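Local coordinates for DNAation factor-related protein 4 (Drosophila melanogaster, PDB 5XPC), which is probably a DNA-cleaving nuclease of apoptosis, represented by its CIDE domain, a module that forms higher-order assemblies important for DNA fragmentation, at residues 10-16 with 68-74; 28-33 with 58-64; 49-54 with 78-84. All blocks are in the same frame, centred on the assembly; numbering follows the deposited sequence.

Contact 1: residues 10-16 with 68-74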
loop_
_atom_site.group_PDB
_atom_site.type_symbol
_atom_site.label_atom_id
_atom_site.label_comp_id
_atom_site.label_asym_id
_atom_site.label_seq_id
_atom_site.Cartn_x
_atom_site.Cartn_y
_atom_site.Cartn_z
ATOM N N ARG B 10 -24.456 -3.873 -0.184
ATOM C CA ARG B 10 -23.329 -4.478 -0.877
ATOM C C ARG B 10 -23.296 -5.966 -0.567
ATOM O O ARG B 10 -23.798 -6.412 0.465
ATOM C CB ARG B 10 -22.001 -3.829 -0.480
ATOM C CG ARG B 10 -21.987 -2.319 -0.666
ATOM C CD ARG B 10 -20.763 -1.735 -0.001
ATOM N NE ARG B 10 -19.601 -1.838 -0.869
ATOM C CZ ARG B 10 -18.360 -2.047 -0.443
ATOM N NH1 ARG B 10 -18.105 -2.204 0.852
ATOM N NH2 ARG B 10 -17.371 -2.104 -1.321
ATOM N N GLY B 11 -22.704 -6.731 -1.480
ATOM C CA GLY B 11 -22.550 -8.163 -1.287
ATOM C C GLY B 11 -21.228 -8.494 -0.611
ATOM O O GLY B 11 -20.183 -7.946 -0.960
ATOM N N TYR B 12 -21.292 -9.412 0.358
ATOM C CA TYR B 12 -20.120 -9.882 1.096
ATOM C C TYR B 12 -20.182 -11.400 1.227
ATOM O O TYR B 12 -21.242 -12.011 1.064
ATOM C CB TYR B 12 -20.033 -9.249 2.501
ATOM C CG TYR B 12 -20.020 -7.725 2.527
ATOM C CD1 TYR B 12 -21.162 -7.002 2.864
ATOM C CD2 TYR B 12 -18.861 -7.010 2.226
ATOM C CE1 TYR B 12 -21.150 -5.602 2.897
ATOM C CE2 TYR B 12 -18.840 -5.614 2.263
ATOM C CZ TYR B 12 -19.983 -4.917 2.597
ATOM O OH TYR B 12 -19.954 -3.528 2.630
ATOM N N LYS B 13 -19.041 -12.016 1.545
ATOM C CA LYS B 13 -18.975 -13.457 1.759
ATOM C C LYS B 13 -18.516 -13.736 3.183
ATOM O O LYS B 13 -17.567 -13.106 3.667
ATOM C CB LYS B 13 -18.036 -14.129 0.753
ATOM C CG LYS B 13 -18.538 -13.999 -0.687
ATOM C CD LYS B 13 -17.528 -14.526 -1.695
ATOM C CE LYS B 13 -18.009 -14.290 -3.120
ATOM N NZ LYS B 13 -17.071 -14.927 -4.085
ATOM N N VAL B 14 -19.197 -14.671 3.844
ATOM C CA VAL B 14 -18.957 -15.001 5.248
ATOM C C VAL B 14 -18.901 -16.512 5.401
ATOM O O VAL B 14 -19.774 -17.232 4.895
ATOM C CB VAL B 14 -20.046 -14.416 6.170
ATOM C CG1 VAL B 14 -19.805 -14.829 7.641
ATOM C CG2 VAL B 14 -20.098 -12.898 6.040
ATOM N N THR B 15 -17.886 -16.993 6.111
ATOM C CA THR B 15 -17.815 -18.390 6.489
ATOM C C THR B 15 -17.288 -18.452 7.916
ATOM O O THR B 15 -16.957 -17.427 8.523
ATOM C CB THR B 15 -16.947 -19.177 5.483
ATOM O OG1 THR B 15 -17.040 -20.585 5.736
ATOM C CG2 THR B 15 -15.480 -18.705 5.530
ATOM N N ASP B 16 -17.240 -19.652 8.473
ATOM C CA ASP B 16 -16.695 -19.821 9.809
ATOM C C ASP B 16 -15.231 -20.240 9.707
ATOM O O ASP B 16 -14.668 -20.378 8.616
ATOM C CB ASP B 16 -17.531 -20.805 10.635
ATOM C CG ASP B 16 -17.701 -22.163 9.970
ATOM O OD1 ASP B 16 -16.967 -22.484 9.016
ATOM O OD2 ASP B 16 -18.576 -22.930 10.431
ATOM N N ALA B 68 -16.460 -4.852 -2.366
ATOM C CA ALA B 68 -17.565 -5.798 -2.329
ATOM C C ALA B 68 -17.041 -7.200 -2.625
ATOM O O ALA B 68 -16.039 -7.378 -3.324
ATOM C CB ALA B 68 -18.647 -5.406 -3.337
ATOM N N GLN B 69 -17.717 -8.200 -2.058
ATOM C CA GLN B 69 -17.373 -9.621 -2.152
ATOM C C GLN B 69 -16.132 -10.005 -1.348
ATOM O O GLN B 69 -15.629 -11.126 -1.504
ATOM C CB GLN B 69 -17.202 -10.072 -3.611
ATOM C CG GLN B 69 -18.381 -9.699 -4.500
ATOM C CD GLN B 69 -19.667 -10.397 -4.081
ATOM O OE1 GLN B 69 -19.632 -11.466 -3.481
ATOM N NE2 GLN B 69 -20.810 -9.795 -4.409
ATOM N N THR B 70 -15.630 -9.124 -0.480
ATOM C CA THR B 70 -14.591 -9.518 0.470
ATOM C C THR B 70 -15.082 -10.681 1.331
ATOM O O THR B 70 -16.256 -10.740 1.699
ATOM C CB THR B 70 -14.203 -8.323 1.353
ATOM O OG1 THR B 70 -13.534 -7.328 0.561
ATOM C CG2 THR B 70 -13.273 -8.743 2.503
ATOM N N LEU B 71 -14.180 -11.618 1.634
ATOM C CA LEU B 71 -14.487 -12.796 2.439
ATOM C C LEU B 71 -14.121 -12.566 3.903
ATOM O O LEU B 71 -12.981 -12.197 4.213
ATOM C CB LEU B 71 -13.734 -14.023 1.918
ATOM C CG LEU B 71 -13.845 -15.268 2.811
ATOM C CD1 LEU B 71 -15.303 -15.722 2.952
ATOM C CD2 LEU B 71 -12.976 -16.414 2.278
ATOM N N PHE B 72 -15.081 -12.824 4.798
ATOM C CA PHE B 72 -14.908 -12.691 6.238
ATOM C C PHE B 72 -15.065 -14.042 6.923
ATOM O O PHE B 72 -15.846 -14.891 6.482
ATOM C CB PHE B 72 -15.929 -11.707 6.845
ATOM C CG PHE B 72 -15.906 -10.344 6.209
ATOM C CD1 PHE B 72 -14.893 -9.451 6.502
ATOM C CD2 PHE B 72 -16.904 -9.957 5.326
ATOM C CE1 PHE B 72 -14.858 -8.187 5.902
ATOM C CE2 PHE B 72 -16.876 -8.702 4.728
ATOM C CZ PHE B 72 -15.852 -7.818 5.023
ATOM N N ILE B 73 -14.309 -14.229 8.008
ATOM C CA ILE B 73 -14.561 -15.274 8.994
ATOM C C ILE B 73 -15.368 -14.658 10.128
ATOM O O ILE B 73 -14.963 -13.631 10.697
ATOM C CB ILE B 73 -13.251 -15.864 9.543
ATOM C CG1 ILE B 73 -12.310 -16.258 8.401
ATOM C CG2 ILE B 73 -13.551 -17.033 10.503
ATOM C CD1 ILE B 73 -12.874 -17.318 7.504
ATOM N N VAL B 74 -16.498 -15.269 10.475
ATOM C CA VAL B 74 -17.240 -14.860 11.663
ATOM C C VAL B 74 -16.827 -15.765 12.815
ATOM O O VAL B 74 -16.743 -16.992 12.659
ATOM C CB VAL B 74 -18.763 -14.882 11.435
ATOM C CG1 VAL B 74 -19.264 -16.283 11.071
ATOM C CG2 VAL B 74 -19.491 -14.326 12.674
HETATM O O HOH W 1 -14.815 -12.837 -3.516
#

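Contact 2: residues 28-33 with 58-64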
loop_
_atom_site.group_PDB
_atom_site.type_symbol
_atom_site.label_atom_id
_atom_site.label_comp_id
_atom_site.label_asym_id
_atom_site.label_seq_id
_atom_site.Cartn_x
_atom_site.Cartn_y
_atom_site.Cartn_z
ATOM N N ASN B 28 -25.987 -3.420 4.326
ATOM C CA ASN B 28 -25.684 -2.003 4.183
ATOM C C ASN B 28 -24.998 -1.429 5.417
ATOM O O ASN B 28 -24.827 -0.212 5.506
ATOM C CB ASN B 28 -26.960 -1.215 3.858
ATOM C CG ASN B 28 -28.000 -1.283 4.966
ATOM O OD1 ASN B 28 -27.742 -1.799 6.050
ATOM N ND2 ASN B 28 -29.182 -0.738 4.699
ATOM N N SER B 29 -24.617 -2.274 6.376
ATOM C CA SER B 29 -23.906 -1.823 7.565
ATOM C C SER B 29 -23.223 -3.027 8.196
ATOM O O SER B 29 -23.613 -4.178 7.967
ATOM C CB SER B 29 -24.847 -1.159 8.580
ATOM O OG SER B 29 -25.622 -2.138 9.262
ATOM N N LEU B 30 -22.194 -2.745 8.998
ATOM C CA LEU B 30 -21.551 -3.811 9.755
ATOM C C LEU B 30 -22.533 -4.451 10.732
ATOM O O LEU B 30 -22.553 -5.679 10.890
ATOM C CB LEU B 30 -20.329 -3.263 10.491
ATOM C CG LEU B 30 -19.572 -4.232 11.398
ATOM C CD1 LEU B 30 -19.067 -5.427 10.598
ATOM C CD2 LEU B 30 -18.412 -3.503 12.092
ATOM N N GLU B 31 -23.361 -3.631 11.388
ATOM C CA GLU B 31 -24.379 -4.161 12.293
ATOM C C GLU B 31 -25.274 -5.174 11.587
ATOM O O GLU B 31 -25.527 -6.272 12.106
ATOM C CB GLU B 31 -25.213 -3.014 12.863
ATOM C CG GLU B 31 -26.417 -3.470 13.661
ATOM C CD GLU B 31 -27.162 -2.315 14.303
ATOM O OE1 GLU B 31 -27.055 -1.176 13.796
ATOM O OE2 GLU B 31 -27.850 -2.546 15.321
ATOM N N MET B 32 -25.758 -4.823 10.393
ATOM C CA MET B 32 -26.601 -5.742 9.631
ATOM C C MET B 32 -25.831 -6.992 9.206
ATOM O O MET B 32 -26.368 -8.108 9.256
ATOM C CB MET B 32 -27.179 -5.035 8.403
ATOM C CG MET B 32 -27.951 -5.982 7.477
ATOM S SD MET B 32 -28.695 -5.210 6.022
ATOM C CE MET B 32 -29.910 -4.119 6.769
ATOM N N LEU B 33 -24.580 -6.831 8.763
ATOM C CA LEU B 33 -23.830 -7.988 8.284
ATOM C C LEU B 33 -23.587 -8.976 9.411
ATOM O O LEU B 33 -23.707 -10.193 9.219
ATOM C CB LEU B 33 -22.501 -7.557 7.666
ATOM C CG LEU B 33 -21.641 -8.671 7.054
ATOM C CD1 LEU B 33 -22.470 -9.551 6.102
ATOM C CD2 LEU B 33 -20.444 -8.068 6.296
ATOM N N SER B 58 -13.249 -3.549 12.613
ATOM C CA SER B 58 -13.566 -2.915 13.893
ATOM C C SER B 58 -14.747 -1.949 13.829
ATOM O O SER B 58 -15.351 -1.679 14.873
ATOM C CB SER B 58 -12.343 -2.183 14.461
ATOM O OG SER B 58 -12.079 -0.986 13.745
ATOM N N ASP B 59 -15.100 -1.419 12.660
ATOM C CA ASP B 59 -16.191 -0.449 12.612
ATOM C C ASP B 59 -16.781 -0.422 11.208
ATOM O O ASP B 59 -16.220 -0.979 10.262
ATOM C CB ASP B 59 -15.744 0.964 13.072
ATOM C CG ASP B 59 -14.544 1.538 12.286
ATOM O OD1 ASP B 59 -14.343 1.201 11.101
ATOM O OD2 ASP B 59 -13.812 2.380 12.865
ATOM N N ASP B 60 -17.945 0.219 11.097
ATOM C CA ASP B 60 -18.652 0.281 9.821
ATOM C C ASP B 60 -17.809 0.963 8.751
ATOM O O ASP B 60 -17.854 0.580 7.573
ATOM C CB ASP B 60 -19.975 1.021 10.005
ATOM C CG ASP B 60 -20.881 0.902 8.803
ATOM O OD1 ASP B 60 -21.130 -0.236 8.356
ATOM O OD2 ASP B 60 -21.329 1.952 8.293
ATOM N N GLU B 61 -17.035 1.977 9.142
ATOM C CA GLU B 61 -16.232 2.709 8.170
ATOM C C GLU B 61 -15.193 1.800 7.531
ATOM O O GLU B 61 -14.958 1.870 6.316
ATOM C CB GLU B 61 -15.565 3.914 8.836
ATOM C CG GLU B 61 -16.540 4.986 9.314
ATOM C CD GLU B 61 -17.293 4.587 10.587
ATOM O OE1 GLU B 61 -16.775 3.760 11.366
ATOM O OE2 GLU B 61 -18.407 5.105 10.808
ATOM N N TYR B 62 -14.580 0.918 8.324
ATOM C CA TYR B 62 -13.647 -0.045 7.752
ATOM C C TYR B 62 -14.359 -0.996 6.797
ATOM O O TYR B 62 -13.870 -1.253 5.694
ATOM C CB TYR B 62 -12.915 -0.838 8.841
ATOM C CG TYR B 62 -11.836 -1.693 8.208
ATOM C CD1 TYR B 62 -10.683 -1.108 7.692
ATOM C CD2 TYR B 62 -12.000 -3.068 8.060
ATOM C CE1 TYR B 62 -9.702 -1.871 7.076
ATOM C CE2 TYR B 62 -11.025 -3.843 7.445
ATOM C CZ TYR B 62 -9.878 -3.232 6.948
ATOM O OH TYR B 62 -8.904 -3.991 6.336
ATOM N N LEU B 63 -15.503 -1.550 7.215
ATOM C CA LEU B 63 -16.253 -2.453 6.340
ATOM C C LEU B 63 -16.512 -1.812 4.982
ATOM O O LEU B 63 -16.297 -2.428 3.929
ATOM C CB LEU B 63 -17.581 -2.853 6.986
ATOM C CG LEU B 63 -18.497 -3.650 6.036
ATOM C CD1 LEU B 63 -17.887 -4.999 5.751
ATOM C CD2 LEU B 63 -19.897 -3.849 6.610
ATOM N N LYS B 64 -16.964 -0.566 4.984
ATOM C CA LYS B 64 -17.324 0.060 3.720
ATOM C C LYS B 64 -16.114 0.495 2.912
ATOM O O LYS B 64 -16.260 0.823 1.730
ATOM C CB LYS B 64 -18.280 1.217 4.002
ATOM C CG LYS B 64 -19.660 0.652 4.348
ATOM C CD LYS B 64 -20.600 1.632 4.997
ATOM C CE LYS B 64 -21.959 0.959 5.197
ATOM N NZ LYS B 64 -22.804 1.673 6.199
#

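Contact 3: residues 49-54 with 78-84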
loop_
_atom_site.group_PDB
_atom_site.type_symbol
_atom_site.label_atom_id
_atom_site.label_comp_id
_atom_site.label_asym_id
_atom_site.label_seq_id
_atom_site.Cartn_x
_atom_site.Cartn_y
_atom_site.Cartn_z
ATOM N N TYR B 49 -13.807 -11.019 10.804
ATOM C CA TYR B 49 -12.371 -10.924 10.592
ATOM C C TYR B 49 -12.082 -11.202 9.128
ATOM O O TYR B 49 -12.727 -12.060 8.524
ATOM C CB TYR B 49 -11.614 -11.937 11.442
ATOM C CG TYR B 49 -11.912 -11.851 12.924
ATOM C CD1 TYR B 49 -13.059 -12.423 13.453
ATOM C CD2 TYR B 49 -11.036 -11.200 13.791
ATOM C CE1 TYR B 49 -13.333 -12.353 14.839
ATOM C CE2 TYR B 49 -11.294 -11.127 15.167
ATOM C CZ TYR B 49 -12.445 -11.699 15.680
ATOM O OH TYR B 49 -12.711 -11.632 17.046
ATOM N N LEU B 50 -11.095 -10.508 8.572
ATOM C CA LEU B 50 -10.681 -10.789 7.200
ATOM C C LEU B 50 -10.115 -12.202 7.105
ATOM O O LEU B 50 -9.237 -12.579 7.882
ATOM C CB LEU B 50 -9.627 -9.778 6.753
ATOM C CG LEU B 50 -10.076 -8.326 6.603
ATOM C CD1 LEU B 50 -8.888 -7.482 6.165
ATOM C CD2 LEU B 50 -11.196 -8.238 5.571
ATOM N N ALA B 51 -10.613 -12.988 6.141
ATOM C CA ALA B 51 -10.036 -14.316 5.930
ATOM C C ALA B 51 -8.596 -14.230 5.428
ATOM O O ALA B 51 -7.806 -15.155 5.660
ATOM C CB ALA B 51 -10.888 -15.122 4.940
ATOM N N SER B 52 -8.235 -13.129 4.763
ATOM C CA SER B 52 -6.890 -12.993 4.206
ATOM C C SER B 52 -5.825 -12.966 5.298
ATOM O O SER B 52 -4.846 -13.716 5.238
ATOM C CB SER B 52 -6.799 -11.733 3.349
ATOM O OG SER B 52 -7.141 -10.593 4.110
ATOM N N ASP B 53 -5.990 -12.099 6.305
ATOM C CA ASP B 53 -4.951 -11.936 7.314
ATOM C C ASP B 53 -5.458 -11.938 8.751
ATOM O O ASP B 53 -4.657 -11.737 9.667
ATOM C CB ASP B 53 -4.160 -10.642 7.056
ATOM C CG ASP B 53 -5.044 -9.404 7.046
ATOM O OD1 ASP B 53 -6.207 -9.494 7.495
ATOM O OD2 ASP B 53 -4.577 -8.334 6.594
ATOM N N GLY B 54 -6.752 -12.149 8.977
ATOM C CA GLY B 54 -7.259 -12.265 10.329
ATOM C C GLY B 54 -7.510 -10.957 11.047
ATOM O O GLY B 54 -7.829 -10.976 12.239
ATOM N N ASP B 78 -11.778 -11.600 20.112
ATOM C CA ASP B 78 -10.321 -11.667 20.163
ATOM C C ASP B 78 -9.825 -12.933 19.485
ATOM O O ASP B 78 -8.862 -13.563 19.937
ATOM C CB ASP B 78 -9.820 -11.591 21.610
ATOM C CG ASP B 78 -10.557 -10.540 22.434
ATOM O OD1 ASP B 78 -11.397 -10.919 23.282
ATOM O OD2 ASP B 78 -10.298 -9.335 22.224
ATOM N N ALA B 79 -10.486 -13.309 18.395
ATOM C CA ALA B 79 -10.259 -14.611 17.797
ATOM C C ALA B 79 -8.939 -14.627 17.043
ATOM O O ALA B 79 -8.504 -13.610 16.491
ATOM C CB ALA B 79 -11.407 -14.962 16.862
ATOM N N VAL B 80 -8.287 -15.785 17.049
ATOM C CA VAL B 80 -7.164 -16.063 16.164
ATOM C C VAL B 80 -7.719 -16.956 15.061
ATOM O O VAL B 80 -7.868 -18.173 15.221
ATOM C CB VAL B 80 -5.987 -16.699 16.906
ATOM C CG1 VAL B 80 -4.917 -17.138 15.917
ATOM C CG2 VAL B 80 -5.405 -15.702 17.911
ATOM N N ILE B 81 -8.073 -16.363 13.974
ATOM C CA ILE B 81 -8.673 -17.130 12.901
ATOM C C ILE B 81 -7.552 -17.713 12.058
ATOM O O ILE B 81 -6.422 -17.209 12.037
ATOM C CB ILE B 81 -9.649 -16.260 12.080
ATOM C CG1 ILE B 81 -8.897 -15.225 11.251
ATOM C CG2 ILE B 81 -10.631 -15.548 13.015
ATOM C CD1 ILE B 81 -8.657 -15.628 9.815
ATOM N N THR B 82 -7.864 -18.808 11.382
ATOM C CA THR B 82 -6.958 -19.400 10.410
ATOM C C THR B 82 -7.098 -18.629 9.106
ATOM O O THR B 82 -8.194 -18.564 8.537
ATOM C CB THR B 82 -7.296 -20.876 10.210
ATOM O OG1 THR B 82 -7.451 -21.506 11.487
ATOM C CG2 THR B 82 -6.194 -21.585 9.444
ATOM N N THR B 83 -6.007 -18.019 8.652
ATOM C CA THR B 83 -6.028 -17.279 7.395
ATOM C C THR B 83 -6.251 -18.226 6.214
ATOM O O THR B 83 -6.103 -19.447 6.326
ATOM C CB THR B 83 -4.719 -16.518 7.198
ATOM O OG1 THR B 83 -3.635 -17.455 7.134
ATOM C CG2 THR B 83 -4.482 -15.546 8.356
ATOM N N ASP B 84 -6.620 -17.641 5.072
ATOM C CA ASP B 84 -6.757 -18.418 3.838
ATOM C C ASP B 84 -5.496 -19.223 3.547
ATOM O O ASP B 84 -5.563 -20.421 3.241
ATOM C CB ASP B 84 -7.067 -17.495 2.655
ATOM C CG ASP B 84 -8.506 -17.022 2.634
ATOM O OD1 ASP B 84 -9.360 -17.657 3.293
ATOM O OD2 ASP B 84 -8.786 -16.019 1.940
#

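Contact 1: residues 10-16 with 68-74
Lys13 runs out past Gln69, its extended chain crossing the bent glutamine so that CE of Lys13 lies 3.3 Å from OE1 of Gln69. The glutamine starts off pointing away from residues 10-16, but a turn at its second torsion (chi2 -64°) folds the amide back over Gly11. A water bridges them, accepting from Lys13 NZ at 3.1 Å and donating to the backbone carbonyl, Gln69 O, at 2.8 Å. The backbone N of Gln69 gives its hydrogen to Gly11 O over 2.7 Å.

From here the two chains run side by side as parallel strands, bridged at Lys13-Leu71, Val14-Phe72 and Thr15-Ile73. They are the central pair of the mixed sheet of this ubiquitin-like CIDE-N domain. Lys13 N donates to Thr70 O, and Lys13 O receives Phe72 N at 2.7 Å, with the CA-H of Leu71 as a second, weaker contact.

Phe72 points to the side of the sheet that helix 30-40 covers. Tyr12 meets it at the ring edge, CB of Tyr12 lying in the plane of the phenylalanine and CD2 of Tyr12 coming to 3.6 Å from Phe72 CE2; the ring planes are inclined at 55°. Further along, Val14 CG1 meets Val74 CG1 at 3.8 Å. On the other side, Thr15 CG2 and Ile73 CD1 lie 3.6 Å apart.

The chemistry divides by side: Tyr12, Val14 and Phe72 pack into the core, while Lys13 and Gln69 present polar ends to a second subunit, Lys13 in a salt bridge with Asp53 of that subunit and Gln69 in a hydrogen bond with its Tyr62.

Contact 2: residues 28-33 with 58-64
The flat group that meets residues 28-33 is the Asp60 carboxylate, whose OD1 takes the backbone N-H of Leu30 at 2.8 Å, on its anti side and 29° out of the carboxylate plane; Ser29 CA stands close to the same oxygen. OD2 of Asp60 offers its syn lone pair to Lys64 NZ, a salt bridge of 2.6 Å one turn along the helix. With CG anti to the backbone N (chi1 -169°), the carboxylate reaches from the first turn of helix 60-65 across to the start of helix 30-40. The stretched-out Lys64 chain ends in the same place, where NZ also donates to Asn28 O at 2.9 Å, tilted from that carbonyl's plane. Ser29 N is buried here without a partner in the model.

In this ubiquitin-like fold the contact sets the start of helix 30-40 against the short helix 60-65, and each helix has its own N-cap: Ser29 OG accepts from Met32 N, and Asp59 OD1 from Tyr62 N. The Asp60 charge, next to the start of helix 30-40, probably interacts favourably with that helix's dipole.

Beside the polar grip lies a small leucine cluster. Leu63 CD2 sits against the Leu30 backbone and 3.9 Å from Leu30 CB, while Leu63 CD1 comes 4.0 Å from Leu33 CD2. Leu30 CD2 rests 3.6 Å from Asp59 C. The far side of residues 58-64 faces a third subunit, whose Lys36 makes a salt bridge with Asp59 OD2.

Contact 3: residues 49-54 with 78-84
Helix 84-92 begins against the turn that follows strand 47-50 of the ubiquitin-like sheet: Ala51 O accepts the backbone N-H of Asp84 at 2.8 Å. Thr83 is the N-cap, its OG1 bonded to Asp86 N; its CB lies 3.4 Å from Ser52 O, and CG2 faces the Asp53-Gly54 backbone. The turn is closed by Gly54 N donating to Leu50 O at 2.7 Å. Over Ala51 CB comes the Asp84 carboxylate, OD1 at 3.4 Å, its charge paired with Arg19.

Ile81 fills the middle. Its CG1 takes the position between the backbone N and the carbonyl carbon (chi1 71°), which sends the ethyl arm toward the turn: CG1 of Ile81 touches Gly54 CA at 3.5 Å and CD1 approaches Leu50 O. The other branch, CG2, stands over one face of the Tyr49 ring as a CH-pi contact, 4.3 Å from the ring centroid and 27° off its normal.

At the far end of that ring the tyrosine hydroxyl is gripped by backbone. Ala79 N donates to Tyr49 OH over 3.1 Å in a nearly straight bond (171°), and Gly76 O is a second partner of the hydroxyl. Ala79 CB lies against the phenol at 3.6 Å from Tyr49 CZ.

Residues 78-83 form no regular helix or strand; across this contact they are held by a hydroxyl at one end, a carbonyl at the other and a branched aliphatic side chain between. With a polar bond on either side of Ile81, the connection into helix 84-92 is probably held to one course.

All three contacts belong to one ubiquitin-like CIDE-N domain. Contact 1 is the centre of the sheet; contact 2 lies about 11 Å from it and contact 3 about 12 Å, while contacts 2 and 3 are about 17 Å apart, centre to centre. Strand 71-75 links contacts 1 and 3 through its hydrogen bonds to strand 47-50, and Leu63 and Leu33 of contact 2 pack onto Phe72 and Tyr12 of contact 1. Along the chain, both segments of contact 2 fall between those of contact 1, whereas contact 3 interleaves with each. Contact 1 gives Lys13 and Gln69 to a second subunit; contacts 2 and 3 give Tyr62 and Asp53 to a third, fitting a repeating head-to-tail assembly.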